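Local coordinates for protein CRISPR-associated endonuclease Cas9 (Campylobacter jejuni subsp. jejuni serotype O:2, PDB 5X2H) that is the RNA-guided endonuclease of a type II-C CRISPR system, cutting the two strands of target DNA with separate RuvC-like and HNH nuclease domains, at residues G16-W22 against G34-T39; V684-K690 against Y733-L739. All blocks are in the same frame, centred on the assembly; numbering follows the deposited sequence.

Contact 1: residues G16-W22 against G34-T39; sequences GISSIGW and GVRIFT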
ATOM      1  N   GLY A  16     -11.415  -1.686 -17.525  1.00 62.67           N
ATOM      2  CA  GLY A  16     -10.368  -0.692 -17.505  1.00 65.18           C
ATOM      3  C   GLY A  16      -9.839  -0.430 -16.103  1.00 65.48           C
ATOM      4  O   GLY A  16     -10.299  -0.989 -15.111  1.00 64.83           O
ATOM      5  N   ILE A  17      -8.841   0.454 -16.042  1.00 70.63           N
ATOM      6  CA  ILE A  17      -8.227   0.786 -14.761  1.00 72.39           C
ATOM      7  C   ILE A  17      -9.229   1.481 -13.848  1.00 71.91           C
ATOM      8  O   ILE A  17      -9.123   1.396 -12.618  1.00 70.85           O
ATOM      9  CB  ILE A  17      -6.964   1.642 -14.984  1.00 73.60           C
ATOM     10  CG1 ILE A  17      -6.107   1.684 -13.717  1.00 72.97           C
ATOM     11  CG2 ILE A  17      -7.326   3.051 -15.446  1.00 73.49           C
ATOM     12  CD1 ILE A  17      -5.318   0.417 -13.482  1.00 73.52           C
ATOM     13  N   SER A  18     -10.228   2.162 -14.423  1.00 68.13           N
ATOM     14  CA  SER A  18     -11.209   2.886 -13.625  1.00 63.60           C
ATOM     15  C   SER A  18     -12.610   2.813 -14.225  1.00 61.21           C
ATOM     16  O   SER A  18     -13.484   3.595 -13.829  1.00 60.64           O
ATOM     17  CB  SER A  18     -10.793   4.350 -13.462  1.00 63.65           C
ATOM     18  OG  SER A  18     -10.523   4.942 -14.719  1.00 65.75           O
ATOM     19  N   SER A  19     -12.852   1.896 -15.159  1.00 58.25           N
ATOM     20  CA  SER A  19     -14.145   1.813 -15.818  1.00 57.65           C
ATOM     21  C   SER A  19     -14.467   0.360 -16.132  1.00 56.44           C
ATOM     22  O   SER A  19     -13.571  -0.475 -16.279  1.00 55.40           O
ATOM     23  CB  SER A  19     -14.171   2.645 -17.105  1.00 59.22           C
ATOM     24  OG  SER A  19     -13.141   2.241 -17.991  1.00 61.18           O
ATOM     25  N   ILE A  20     -15.762   0.069 -16.231  1.00 55.86           N
ATOM     26  CA  ILE A  20     -16.266  -1.248 -16.605  1.00 53.34           C
ATOM     27  C   ILE A  20     -17.333  -1.038 -17.667  1.00 53.45           C
ATOM     28  O   ILE A  20     -18.445  -0.594 -17.354  1.00 53.96           O
ATOM     29  CB  ILE A  20     -16.844  -2.018 -15.412  1.00 51.81           C
ATOM     30  CG1 ILE A  20     -15.767  -2.291 -14.366  1.00 50.50           C
ATOM     31  CG2 ILE A  20     -17.464  -3.323 -15.883  1.00 54.21           C
ATOM     32  CD1 ILE A  20     -14.699  -3.241 -14.837  1.00 50.73           C
ATOM     33  N   GLY A  21     -17.001  -1.345 -18.918  1.00 56.72           N
ATOM     34  CA  GLY A  21     -17.985  -1.348 -19.985  1.00 56.99           C
ATOM     35  C   GLY A  21     -18.554  -2.744 -20.173  1.00 59.15           C
ATOM     36  O   GLY A  21     -17.826  -3.732 -20.156  1.00 59.03           O
ATOM     37  N   TRP A  22     -19.873  -2.815 -20.344  1.00 61.51           N
ATOM     38  CA  TRP A  22     -20.550  -4.098 -20.445  1.00 63.08           C
ATOM     39  C   TRP A  22     -21.651  -4.031 -21.493  1.00 68.94           C
ATOM     40  O   TRP A  22     -22.306  -3.001 -21.667  1.00 74.19           O
ATOM     41  CB  TRP A  22     -21.138  -4.533 -19.096  1.00 56.41           C
ATOM     42  CG  TRP A  22     -22.130  -3.568 -18.524  1.00 61.06           C
ATOM     43  CD1 TRP A  22     -21.872  -2.540 -17.664  1.00 54.21           C
ATOM     44  CD2 TRP A  22     -23.542  -3.543 -18.767  1.00 61.81           C
ATOM     45  NE1 TRP A  22     -23.034  -1.876 -17.355  1.00 54.81           N
ATOM     46  CE2 TRP A  22     -24.074  -2.471 -18.020  1.00 62.11           C
ATOM     47  CE3 TRP A  22     -24.408  -4.321 -19.542  1.00 60.61           C
ATOM     48  CZ2 TRP A  22     -25.432  -2.158 -18.027  1.00 58.74           C
ATOM     49  CZ3 TRP A  22     -25.755  -4.008 -19.549  1.00 62.14           C
ATOM     50  CH2 TRP A  22     -26.254  -2.936 -18.796  1.00 63.00           C
ATOM     51  N   GLY A  34     -24.119  -0.326 -20.915  1.00 74.19           N
ATOM     52  CA  GLY A  34     -23.838   0.481 -19.742  1.00 69.28           C
ATOM     53  C   GLY A  34     -22.350   0.651 -19.524  1.00 64.38           C
ATOM     54  O   GLY A  34     -21.525  -0.083 -20.078  1.00 61.49           O
ATOM     55  N   VAL A  35     -22.023   1.649 -18.703  1.00 62.66           N
ATOM     56  CA  VAL A  35     -20.654   1.929 -18.286  1.00 58.50           C
ATOM     57  C   VAL A  35     -20.660   2.188 -16.786  1.00 54.45           C
ATOM     58  O   VAL A  35     -21.480   2.967 -16.289  1.00 56.82           O
ATOM     59  CB  VAL A  35     -20.045   3.139 -19.026  1.00 59.03           C
ATOM     60  CG1 VAL A  35     -18.568   3.269 -18.687  1.00 57.80           C
ATOM     61  CG2 VAL A  35     -20.240   3.020 -20.525  1.00 53.81           C
ATOM     62  N   ARG A  36     -19.749   1.540 -16.067  1.00 50.83           N
ATOM     63  CA  ARG A  36     -19.604   1.707 -14.626  1.00 48.99           C
ATOM     64  C   ARG A  36     -18.263   2.383 -14.357  1.00 48.67           C
ATOM     65  O   ARG A  36     -17.209   1.750 -14.476  1.00 50.87           O
ATOM     66  CB  ARG A  36     -19.702   0.363 -13.912  1.00 47.89           C
ATOM     67  CG  ARG A  36     -19.377   0.404 -12.427  1.00 47.28           C
ATOM     68  CD  ARG A  36     -20.505   1.011 -11.605  1.00 51.41           C
ATOM     69  NE  ARG A  36     -20.370   0.667 -10.190  1.00 51.05           N
ATOM     70  CZ  ARG A  36     -21.168   1.114  -9.226  1.00 49.21           C
ATOM     71  NH1 ARG A  36     -22.168   1.936  -9.512  1.00 51.33           N
ATOM     72  NH2 ARG A  36     -20.963   0.738  -7.970  1.00 44.28           N
ATOM     73  N   ILE A  37     -18.306   3.664 -14.005  1.00 44.10           N
ATOM     74  CA  ILE A  37     -17.106   4.430 -13.682  1.00 47.93           C
ATOM     75  C   ILE A  37     -16.913   4.373 -12.172  1.00 48.63           C
ATOM     76  O   ILE A  37     -17.685   4.969 -11.418  1.00 56.75           O
ATOM     77  CB  ILE A  37     -17.213   5.882 -14.166  1.00 46.13           C
ATOM     78  CG1 ILE A  37     -17.442   5.943 -15.679  1.00 49.26           C
ATOM     79  CG2 ILE A  37     -15.966   6.657 -13.777  1.00 45.12           C
ATOM     80  CD1 ILE A  37     -16.236   5.558 -16.497  1.00 52.84           C
ATOM     81  N   PHE A  38     -15.878   3.664 -11.725  1.00 45.35           N
ATOM     82  CA  PHE A  38     -15.606   3.542 -10.299  1.00 50.94           C
ATOM     83  C   PHE A  38     -14.395   4.338  -9.834  1.00 55.40           C
ATOM     84  O   PHE A  38     -14.175   4.420  -8.622  1.00 58.74           O
ATOM     85  CB  PHE A  38     -15.424   2.067  -9.907  1.00 50.76           C
ATOM     86  CG  PHE A  38     -14.366   1.344 -10.693  1.00 48.06           C
ATOM     87  CD1 PHE A  38     -14.688   0.688 -11.869  1.00 48.67           C
ATOM     88  CD2 PHE A  38     -13.055   1.297 -10.242  1.00 46.69           C
ATOM     89  CE1 PHE A  38     -13.723   0.011 -12.592  1.00 48.49           C
ATOM     90  CE2 PHE A  38     -12.082   0.622 -10.962  1.00 46.58           C
ATOM     91  CZ  PHE A  38     -12.418  -0.022 -12.137  1.00 48.07           C
ATOM     92  N   THR A  39     -13.623   4.915 -10.758  1.00 61.09           N
ATOM     93  CA  THR A  39     -12.452   5.778 -10.501  1.00 66.89           C
ATOM     94  C   THR A  39     -12.041   5.983  -9.043  1.00 67.89           C
ATOM     95  O   THR A  39     -10.900   5.716  -8.671  1.00 68.37           O
ATOM     96  CB  THR A  39     -12.677   7.179 -11.114  1.00 68.54           C
ATOM     97  OG1 THR A  39     -12.719   7.076 -12.542  1.00 70.08           O
ATOM     98  CG2 THR A  39     -11.558   8.130 -10.713  1.00 69.10           C
TER

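Contact 2: residues V684-K690 against Y733-L739; sequences VDIFKHK and YEFCFSL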
ATOM      1  N   VAL A 684     -21.958  16.010   3.042  1.00 28.89           N
ATOM      2  CA  VAL A 684     -22.655  17.261   3.320  1.00 33.45           C
ATOM      3  C   VAL A 684     -24.126  16.940   3.547  1.00 34.88           C
ATOM      4  O   VAL A 684     -24.729  16.183   2.779  1.00 37.14           O
ATOM      5  CB  VAL A 684     -22.477  18.295   2.188  1.00 37.77           C
ATOM      6  CG1 VAL A 684     -22.910  17.723   0.848  1.00 41.35           C
ATOM      7  CG2 VAL A 684     -23.251  19.562   2.498  1.00 38.39           C
ATOM      8  N   ASP A 685     -24.695  17.492   4.614  1.00 32.12           N
ATOM      9  CA  ASP A 685     -26.085  17.245   4.970  1.00 33.92           C
ATOM     10  C   ASP A 685     -26.931  18.428   4.519  1.00 37.91           C
ATOM     11  O   ASP A 685     -26.656  19.574   4.891  1.00 37.71           O
ATOM     12  CB  ASP A 685     -26.230  17.008   6.472  1.00 35.01           C
ATOM     13  CG  ASP A 685     -25.619  15.689   6.913  1.00 38.68           C
ATOM     14  OD1 ASP A 685     -25.176  14.913   6.035  1.00 36.67           O
ATOM     15  OD2 ASP A 685     -25.581  15.430   8.135  1.00 38.89           O
ATOM     16  N   ILE A 686     -27.953  18.145   3.716  1.00 40.26           N
ATOM     17  CA  ILE A 686     -28.806  19.168   3.125  1.00 35.75           C
ATOM     18  C   ILE A 686     -30.060  19.307   3.971  1.00 37.63           C
ATOM     19  O   ILE A 686     -30.737  18.314   4.264  1.00 43.53           O
ATOM     20  CB  ILE A 686     -29.159  18.823   1.668  1.00 33.42           C
ATOM     21  CG1 ILE A 686     -27.886  18.758   0.822  1.00 31.84           C
ATOM     22  CG2 ILE A 686     -30.151  19.831   1.098  1.00 36.07           C
ATOM     23  CD1 ILE A 686     -27.013  19.993   0.936  1.00 30.16           C
ATOM     24  N   PHE A 687     -30.364  20.536   4.372  1.00 33.37           N
ATOM     25  CA  PHE A 687     -31.566  20.859   5.119  1.00 36.18           C
ATOM     26  C   PHE A 687     -32.447  21.779   4.285  1.00 39.80           C
ATOM     27  O   PHE A 687     -32.021  22.348   3.276  1.00 39.72           O
ATOM     28  CB  PHE A 687     -31.234  21.525   6.458  1.00 36.41           C
ATOM     29  CG  PHE A 687     -30.626  20.598   7.467  1.00 37.98           C
ATOM     30  CD1 PHE A 687     -29.297  20.218   7.369  1.00 37.16           C
ATOM     31  CD2 PHE A 687     -31.380  20.119   8.525  1.00 38.48           C
ATOM     32  CE1 PHE A 687     -28.734  19.369   8.298  1.00 34.89           C
ATOM     33  CE2 PHE A 687     -30.820  19.271   9.461  1.00 36.70           C
ATOM     34  CZ  PHE A 687     -29.496  18.896   9.348  1.00 35.68           C
ATOM     35  N   LYS A 688     -33.691  21.928   4.729  1.00 39.96           N
ATOM     36  CA  LYS A 688     -34.666  22.771   4.052  1.00 39.96           C
ATOM     37  C   LYS A 688     -35.488  23.484   5.111  1.00 40.91           C
ATOM     38  O   LYS A 688     -36.074  22.836   5.982  1.00 41.47           O
ATOM     39  CB  LYS A 688     -35.564  21.939   3.131  1.00 44.82           C
ATOM     40  CG  LYS A 688     -36.556  22.732   2.298  1.00 51.56           C
ATOM     41  CD  LYS A 688     -37.167  21.840   1.224  1.00 55.89           C
ATOM     42  CE  LYS A 688     -38.262  22.550   0.454  1.00 59.69           C
ATOM     43  NZ  LYS A 688     -39.458  22.777   1.308  1.00 66.13           N
ATOM     44  N   HIS A 689     -35.517  24.813   5.048  1.00 44.63           N
ATOM     45  CA  HIS A 689     -36.355  25.574   5.960  1.00 49.17           C
ATOM     46  C   HIS A 689     -37.820  25.240   5.709  1.00 53.28           C
ATOM     47  O   HIS A 689     -38.283  25.250   4.565  1.00 54.72           O
ATOM     48  CB  HIS A 689     -36.106  27.070   5.784  1.00 48.23           C
ATOM     49  CG  HIS A 689     -36.733  27.915   6.848  1.00 50.79           C
ATOM     50  ND1 HIS A 689     -38.089  28.163   6.900  1.00 53.60           N
ATOM     51  CD2 HIS A 689     -36.192  28.571   7.901  1.00 51.51           C
ATOM     52  CE1 HIS A 689     -38.354  28.933   7.939  1.00 55.10           C
ATOM     53  NE2 HIS A 689     -37.219  29.195   8.563  1.00 53.81           N
ATOM     54  N   LYS A 690     -38.550  24.943   6.787  1.00 56.36           N
ATOM     55  CA  LYS A 690     -39.905  24.419   6.655  1.00 60.93           C
ATOM     56  C   LYS A 690     -40.881  25.420   6.052  1.00 63.42           C
ATOM     57  O   LYS A 690     -41.909  25.006   5.506  1.00 66.24           O
ATOM     58  CB  LYS A 690     -40.431  23.958   8.016  1.00 63.74           C
ATOM     59  CG  LYS A 690     -39.665  22.799   8.629  1.00 65.98           C
ATOM     60  CD  LYS A 690     -40.568  21.975   9.535  1.00 69.81           C
ATOM     61  CE  LYS A 690     -39.803  20.853  10.215  1.00 69.45           C
ATOM     62  NZ  LYS A 690     -38.888  21.373  11.263  1.00 69.43           N
ATOM     63  N   TYR A 733     -35.771  23.748  10.597  1.00 52.51           N
ATOM     64  CA  TYR A 733     -35.181  23.116   9.427  1.00 52.20           C
ATOM     65  C   TYR A 733     -35.350  21.607   9.522  1.00 56.34           C
ATOM     66  O   TYR A 733     -35.166  21.018  10.592  1.00 59.58           O
ATOM     67  CB  TYR A 733     -33.695  23.467   9.303  1.00 48.14           C
ATOM     68  CG  TYR A 733     -33.405  24.951   9.330  1.00 48.26           C
ATOM     69  CD1 TYR A 733     -33.261  25.628  10.535  1.00 47.96           C
ATOM     70  CD2 TYR A 733     -33.269  25.673   8.150  1.00 45.83           C
ATOM     71  CE1 TYR A 733     -32.994  26.984  10.565  1.00 48.30           C
ATOM     72  CE2 TYR A 733     -32.999  27.030   8.172  1.00 47.18           C
ATOM     73  CZ  TYR A 733     -32.865  27.680   9.379  1.00 47.60           C
ATOM     74  OH  TYR A 733     -32.599  29.029   9.402  1.00 46.44           O
ATOM     75  N   GLU A 734     -35.699  20.985   8.402  1.00 55.82           N
ATOM     76  CA  GLU A 734     -35.856  19.540   8.327  1.00 57.88           C
ATOM     77  C   GLU A 734     -34.739  18.950   7.480  1.00 53.53           C
ATOM     78  O   GLU A 734     -34.429  19.468   6.401  1.00 55.09           O
ATOM     79  CB  GLU A 734     -37.221  19.153   7.752  1.00 64.65           C
ATOM     80  CG  GLU A 734     -37.596  19.862   6.460  1.00 68.87           C
ATOM     81  CD  GLU A 734     -38.847  19.281   5.823  1.00 73.40           C
ATOM     82  OE1 GLU A 734     -38.712  18.440   4.908  1.00 74.43           O
ATOM     83  OE2 GLU A 734     -39.962  19.653   6.246  1.00 74.85           O
ATOM     84  N   PHE A 735     -34.134  17.879   7.980  1.00 47.86           N
ATOM     85  CA  PHE A 735     -33.112  17.165   7.232  1.00 45.86           C
ATOM     86  C   PHE A 735     -33.716  16.548   5.978  1.00 46.86           C
ATOM     87  O   PHE A 735     -34.756  15.885   6.038  1.00 49.42           O
ATOM     88  CB  PHE A 735     -32.482  16.087   8.112  1.00 42.25           C
ATOM     89  CG  PHE A 735     -31.557  15.158   7.379  1.00 40.68           C
ATOM     90  CD1 PHE A 735     -30.286  15.568   7.015  1.00 38.48           C
ATOM     91  CD2 PHE A 735     -31.951  13.863   7.080  1.00 40.19           C
ATOM     92  CE1 PHE A 735     -29.430  14.708   6.350  1.00 36.67           C
ATOM     93  CE2 PHE A 735     -31.102  13.001   6.413  1.00 36.61           C
ATOM     94  CZ  PHE A 735     -29.839  13.420   6.053  1.00 35.10           C
ATOM     95  N   CYS A 736     -33.065  16.771   4.837  1.00 43.43           N
ATOM     96  CA  CYS A 736     -33.510  16.214   3.564  1.00 42.36           C
ATOM     97  C   CYS A 736     -32.766  14.930   3.216  1.00 42.66           C
ATOM     98  O   CYS A 736     -33.385  13.873   3.059  1.00 41.15           O
ATOM     99  CB  CYS A 736     -33.335  17.251   2.448  1.00 42.72           C
ATOM    100  SG  CYS A 736     -34.192  18.799   2.756  1.00 47.12           S
ATOM    101  N   PHE A 737     -31.443  15.008   3.090  1.00 40.70           N
ATOM    102  CA  PHE A 737     -30.620  13.863   2.720  1.00 40.75           C
ATOM    103  C   PHE A 737     -29.159  14.233   2.931  1.00 42.20           C
ATOM    104  O   PHE A 737     -28.811  15.403   3.113  1.00 41.55           O
ATOM    105  CB  PHE A 737     -30.868  13.428   1.273  1.00 40.72           C
ATOM    106  CG  PHE A 737     -31.000  14.574   0.308  1.00 41.06           C
ATOM    107  CD1 PHE A 737     -29.881  15.235  -0.163  1.00 38.83           C
ATOM    108  CD2 PHE A 737     -32.248  14.983  -0.131  1.00 41.53           C
ATOM    109  CE1 PHE A 737     -30.003  16.284  -1.052  1.00 40.05           C
ATOM    110  CE2 PHE A 737     -32.376  16.030  -1.019  1.00 42.44           C
ATOM    111  CZ  PHE A 737     -31.254  16.681  -1.481  1.00 42.91           C
ATOM    112  N   SER A 738     -28.307  13.212   2.909  1.00 38.81           N
ATOM    113  CA  SER A 738     -26.864  13.379   2.985  1.00 37.40           C
ATOM    114  C   SER A 738     -26.265  13.124   1.612  1.00 37.64           C
ATOM    115  O   SER A 738     -26.631  12.151   0.942  1.00 39.47           O
ATOM    116  CB  SER A 738     -26.250  12.426   4.013  1.00 36.72           C
ATOM    117  OG  SER A 738     -26.757  12.684   5.310  1.00 42.11           O
ATOM    118  N   LEU A 739     -25.352  13.995   1.193  1.00 33.23           N
ATOM    119  CA  LEU A 739     -24.674  13.857  -0.085  1.00 32.27           C
ATOM    120  C   LEU A 739     -23.217  13.479   0.134  1.00 36.33           C
ATOM    121  O   LEU A 739     -22.550  14.013   1.024  1.00 37.33           O
ATOM    122  CB  LEU A 739     -24.755  15.148  -0.901  1.00 31.73           C
ATOM    123  CG  LEU A 739     -26.154  15.630  -1.280  1.00 33.79           C
ATOM    124  CD1 LEU A 739     -26.066  16.863  -2.161  1.00 31.54           C
ATOM    125  CD2 LEU A 739     -26.935  14.513  -1.969  1.00 36.75           C
TER

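Contact 1: residues G16-W22 against G34-T39
The antiparallel beta hairpin of the RuvC-like nuclease domain, an RNase H-type fold, brings Ile20 against Arg36 and Trp22 against Gly34 as hydrogen-bonded pairs. Ile20 and Arg36 exchange both backbone bonds, and Arg36 N reaches Ile20 O at 2.8 Å. At Trp22 the first torsion, 59°, sets the indole between its own backbone N and carbonyl carbon and folds it back across the partner strand. One ring face then lies over the backbone of Gly34, with Trp22 CE2 3.4 Å from Gly34 CA; having no side chain, Gly34 lets the indole lie flat there. Beyond CB, the long arm of Arg36 leads away from strand 19-22, suiting it to reach Glu464, Ser627 and an RNA phosphate. On the other face of the sheet the small side chain of Ser19 has its CB 3.6 Å from Ile37 CD1 and lies next to His558, a predicted magnesium ligand. Past the strands, the Phe38 ring covers the turn before Ser19: Ser18 CA lies over its face, 3.8 Å from the centroid, while Ile20 CG1 touches Phe38 CE1 at 3.6 Å. Ser18 O accepts a weak hydrogen bond from Thr39 N and another from Phe38 N (3.2 Å), the latter donor above the carbonyl plane.

Contact 2: residues V684-K690 against Y733-L739
Phe687 and Phe735 meet edge to face: the edge of Phe735 is turned to one face of Phe687, with the planes at 71° and the ring centroids 5.8 Å apart. With CG anti to the backbone N (chi1 171°), the Phe735 ring reaches toward Asp685 on the partner strand, whose CB lies at the ring edge, 3.9 Å from Phe735 CE1. Asp685 in turn takes a hydrogen bond from the short hydroxyl side chain of Ser738, OG to OD1 2.8 Å, arriving well above the carboxylate plane. Its carboxylate also pairs with Arg683 and Arg830, two cations that would probably favour the ionised form. Further along, His689 directs its CD2 edge at the face of Tyr733, the planes almost perpendicular at 88°, and CD2 comes within 3.6 Å of Tyr733 CE2; imidazole suits the place because its ND1 can also accept hydrogen bonds from the backbone N of Lys691 and Thr692. These residues share one face of a three-stranded antiparallel sheet, in which strand 683-689 is central and strand 733-740 lies at an edge. A classic beta bulge interrupts the pairing, Cys736 and Phe737 together standing opposite the single residue Ile686: Cys736 N donates to Ile686 O at 2.9 Å, and Ile686 N to Phe737 O in a nearly straight bond. The slim thiol of Cys736 fits beside the neighbouring strand, SG 3.4 Å from Lys688 CB. On the opposite face, Ile686 and Phe737 run side by side, with Ile686 CG1 3.8 Å from Phe737 CE1, and Leu739 CD1 meets the same Ile686 branch. Val684 CG1 lies alongside Leu739 CB, and both residues touch Tyr760.

Overall arrangement
Both contacts join antiparallel neighbouring strands, but in different sheets; the contact centres lie 31 Å apart and their nearest atoms about 15 Å apart, so they do not touch. Contact 1 lies wholly earlier in the chain than contact 2. It belongs to a mixed five-stranded sheet and lies beside the predicted RuvC metal site: Gly21 is hydrogen-bonded through its backbone to Asp14 on the adjoining strand 10-15, and the side chains of Ser19 and His558 are about 3 Å apart. Contact 1 also reaches the bound RNA. Contact 2 is remote from the annotated sites, about 7 Å from nucleic acid at its nearest atom, and packs against strands 756-764 and 810-816 of the C-terminal six-stranded sheet.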